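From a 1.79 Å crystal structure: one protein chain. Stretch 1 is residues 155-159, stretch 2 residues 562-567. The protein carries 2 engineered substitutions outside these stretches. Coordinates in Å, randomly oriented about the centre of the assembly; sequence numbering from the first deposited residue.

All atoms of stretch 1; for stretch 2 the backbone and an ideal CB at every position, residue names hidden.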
# COMPACT_ATOMS: atom_id res chain seq x y z
N GLY A 155 14.79 -4.40 -8.68
CA GLY A 155 14.49 -4.37 -7.24
C GLY A 155 13.99 -3.03 -6.68
O GLY A 155 13.39 -2.19 -7.41
N GLU A 156 14.23 -2.85 -5.38
CA GLU A 156 13.63 -1.75 -4.66
C GLU A 156 14.46 -0.41 -4.62
O GLU A 156 14.00 0.62 -4.04
CB GLU A 156 13.32 -2.21 -3.22
CG GLU A 156 14.53 -2.23 -2.32
CD GLU A 156 14.25 -2.89 -1.00
OE1 GLU A 156 13.40 -3.85 -0.99
OE2 GLU A 156 14.87 -2.47 0.04
N ASP A 157 15.61 -0.39 -5.26
CA ASP A 157 16.44 0.83 -5.26
C ASP A 157 16.49 1.55 -6.59
O ASP A 157 16.89 0.98 -7.59
CB ASP A 157 17.89 0.48 -4.89
CG ASP A 157 18.70 1.74 -4.70
OD1 ASP A 157 18.24 2.58 -3.89
OD2 ASP A 157 19.68 1.90 -5.44
N PRO A 158 16.13 2.83 -6.60
CA PRO A 158 16.11 3.57 -7.86
C PRO A 158 17.50 3.73 -8.42
O PRO A 158 17.64 3.75 -9.67
CB PRO A 158 15.49 4.91 -7.52
CG PRO A 158 14.83 4.70 -6.22
CD PRO A 158 15.45 3.55 -5.53
N PHE A 159 18.52 3.90 -7.55
CA PHE A 159 19.93 4.08 -8.09
C PHE A 159 20.47 2.83 -8.77
O PHE A 159 20.91 2.87 -9.95
CB PHE A 159 20.93 4.56 -7.02
CG PHE A 159 22.30 4.80 -7.53
CD1 PHE A 159 22.55 5.85 -8.32
CD2 PHE A 159 23.32 3.92 -7.25
CE1 PHE A 159 23.84 6.08 -8.82
CE2 PHE A 159 24.57 4.11 -7.74
CZ PHE A 159 24.82 5.20 -8.52
N UNK A 562 4.51 -3.09 2.29
CA UNK A 562 5.87 -3.05 1.75
C UNK A 562 6.90 -2.71 2.79
O UNK A 562 6.64 -1.85 3.69
CB UNK A 562 5.96 -2.04 0.61
N UNK A 563 8.03 -3.39 2.68
CA UNK A 563 9.17 -3.18 3.54
C UNK A 563 10.40 -2.98 2.63
O UNK A 563 10.64 -3.77 1.69
CB UNK A 563 9.36 -4.35 4.51
N UNK A 564 11.20 -1.95 2.92
CA UNK A 564 12.28 -1.59 2.03
C UNK A 564 13.31 -0.77 2.79
O UNK A 564 12.95 -0.15 3.83
CB UNK A 564 11.75 -0.82 0.82
N UNK A 565 14.58 -0.74 2.32
CA UNK A 565 15.64 -0.17 3.11
C UNK A 565 15.61 1.36 3.15
O UNK A 565 15.99 1.95 4.16
CB UNK A 565 16.99 -0.65 2.57
N UNK A 566 15.17 1.99 2.05
CA UNK A 566 15.11 3.42 1.93
C UNK A 566 13.84 4.06 2.40
O UNK A 566 13.12 4.80 1.70
CB UNK A 566 15.34 3.81 0.47
N UNK A 567 13.54 3.75 3.65
CA UNK A 567 12.33 4.16 4.29
C UNK A 567 12.49 5.44 5.12
O UNK A 567 13.59 5.80 5.47
CB UNK A 567 11.82 3.02 5.17

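Position 562 is out of reach of stretch 1: nothing of that stretch lies within 5.5 Å of its ideal CB, so stretch 1 sets no preference. Phi/psi of -92/141 is an extended conformation open to most residues, proline included. The deposited residue is Pro-562, preceded by a cis peptide bond; it makes no contact across the stretches.

At position 563 CA-to-CB points away from stretch 1, and phi/psi of -129/133 is the extended geometry in which beta-branched residues are comfortable. What approaches stretch 1 here is the backbone: the carbonyl O of 563 lies 3.8 Å from Glu-156 OE1. Two acceptor oxygens at this distance do not bond each other directly, but a donor between them could serve both. The residue is Val-563, and water 1 lies between them, 2.6 Å from Glu-156 OE1 and 2.8 Å from Val-563 O, though which of its acceptors receive its two protons is left open.

Position 564 points its CA-to-CB bond toward stretch 1, with the ideal CB 3.6 Å from Glu-156 OE2. The CA of 564 is closer still, 3.4 Å from Glu-156 OE2. A side chain that continued directly onto the carboxylate would be crowded, whereas a small residue, or a larger one that turns aside, would suit. An acidic group beside this oxygen would be unfavourable. The deposited Tyr-564 takes the second course: with chi1 of 51° (p) its ring leads away from stretch 1, leaving the CB, 3.6 Å from Glu-156 OE2, as its nearest side-chain atom, while its hydroxyl is hydrogen-bonded elsewhere in the structure.

Position 565 has its backbone N 2.9 Å from Glu-156 OE2. The N-H...acceptor angle of 156° makes this a hydrogen bond, one available to any residue except proline. CA-to-CB runs sideways, and the ideal CB is 3.8 Å from Glu-156 OE2. Farther out lies the carboxylate of Asp-157, an acceptor that a short side chain could not reach; a long one ending in a donor would suit, such as tyrosine, lysine or arginine. The residue is Tyr-565. Its chi1 of 85° (p) brings the ring end nearer, and Tyr-565 OH donates to Asp-157 OD1 in a short 2.5 Å hydrogen bond. Both Glu-156 OE2, 3.4 Å from Tyr-565 CD1, and Asp-157 OD1 sit at the ring edge, near its plane.

Position 566 also directs CA-to-CB toward stretch 1, but its ideal CB is 5.4 Å from Asp-157 OD1, leaving room for a side chain and water. Phi/psi of -89/55 is an unusual pairing that asparagine tolerates well. With the Glu-156 carbonyl and the Asp-157 carboxylate both offering acceptors, asparagine, glutamine, serine or histidine would be reasonable. Asn-566 is deposited, and water joins it to both: the water 2 oxygen donates to Glu-156 O at 2.5 Å and to Asn-566 OD1 at 2.8 Å, while that of water 3 accepts from Asn-566 ND2 at 2.9 Å and donates weakly to Asp-157 OD1 at 3.5 Å.

Position 567 is out of reach, so stretch 1 does not restrict it; the residue is His-567, whose N makes a weak hydrogen bond to Tyr-565 O at 3.1 Å.

Stretch 2 562-567: PVYYNH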
# COMPACT_ATOMS: atom_id res chain seq x y z
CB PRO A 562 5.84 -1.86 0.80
CG PRO A 562 4.81 -0.93 1.37
CD PRO A 562 3.74 -1.88 1.86
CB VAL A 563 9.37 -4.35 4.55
CG1 VAL A 563 9.55 -5.70 3.87
CG2 VAL A 563 10.54 -4.02 5.44
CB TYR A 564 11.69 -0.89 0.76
CG TYR A 564 10.76 0.25 1.04
CD1 TYR A 564 11.24 1.52 1.22
CD2 TYR A 564 9.40 0.06 1.21
CE1 TYR A 564 10.40 2.60 1.47
CE2 TYR A 564 8.55 1.12 1.50
CZ TYR A 564 9.03 2.39 1.60
OH TYR A 564 8.21 3.39 1.92
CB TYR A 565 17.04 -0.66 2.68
CG TYR A 565 17.57 0.21 1.53
CD1 TYR A 565 17.17 -0.01 0.22
CD2 TYR A 565 18.39 1.29 1.79
CE1 TYR A 565 17.55 0.83 -0.77
CE2 TYR A 565 18.80 2.13 0.82
CZ TYR A 565 18.39 1.89 -0.47
OH TYR A 565 18.78 2.79 -1.41
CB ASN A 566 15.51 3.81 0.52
CG ASN A 566 14.64 3.22 -0.53
OD1 ASN A 566 14.06 2.13 -0.43
ND2 ASN A 566 14.57 3.96 -1.62
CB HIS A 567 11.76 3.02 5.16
CG HIS A 567 12.65 2.66 6.29
ND1 HIS A 567 12.66 3.37 7.48
CD2 HIS A 567 13.59 1.70 6.42
CE1 HIS A 567 13.57 2.85 8.29
NE2 HIS A 567 14.15 1.85 7.67
O HOH W 1 10.79 -4.18 -1.06
O HOH W 2 12.27 1.69 -2.53
O HOH W 3 16.82 5.47 -2.52
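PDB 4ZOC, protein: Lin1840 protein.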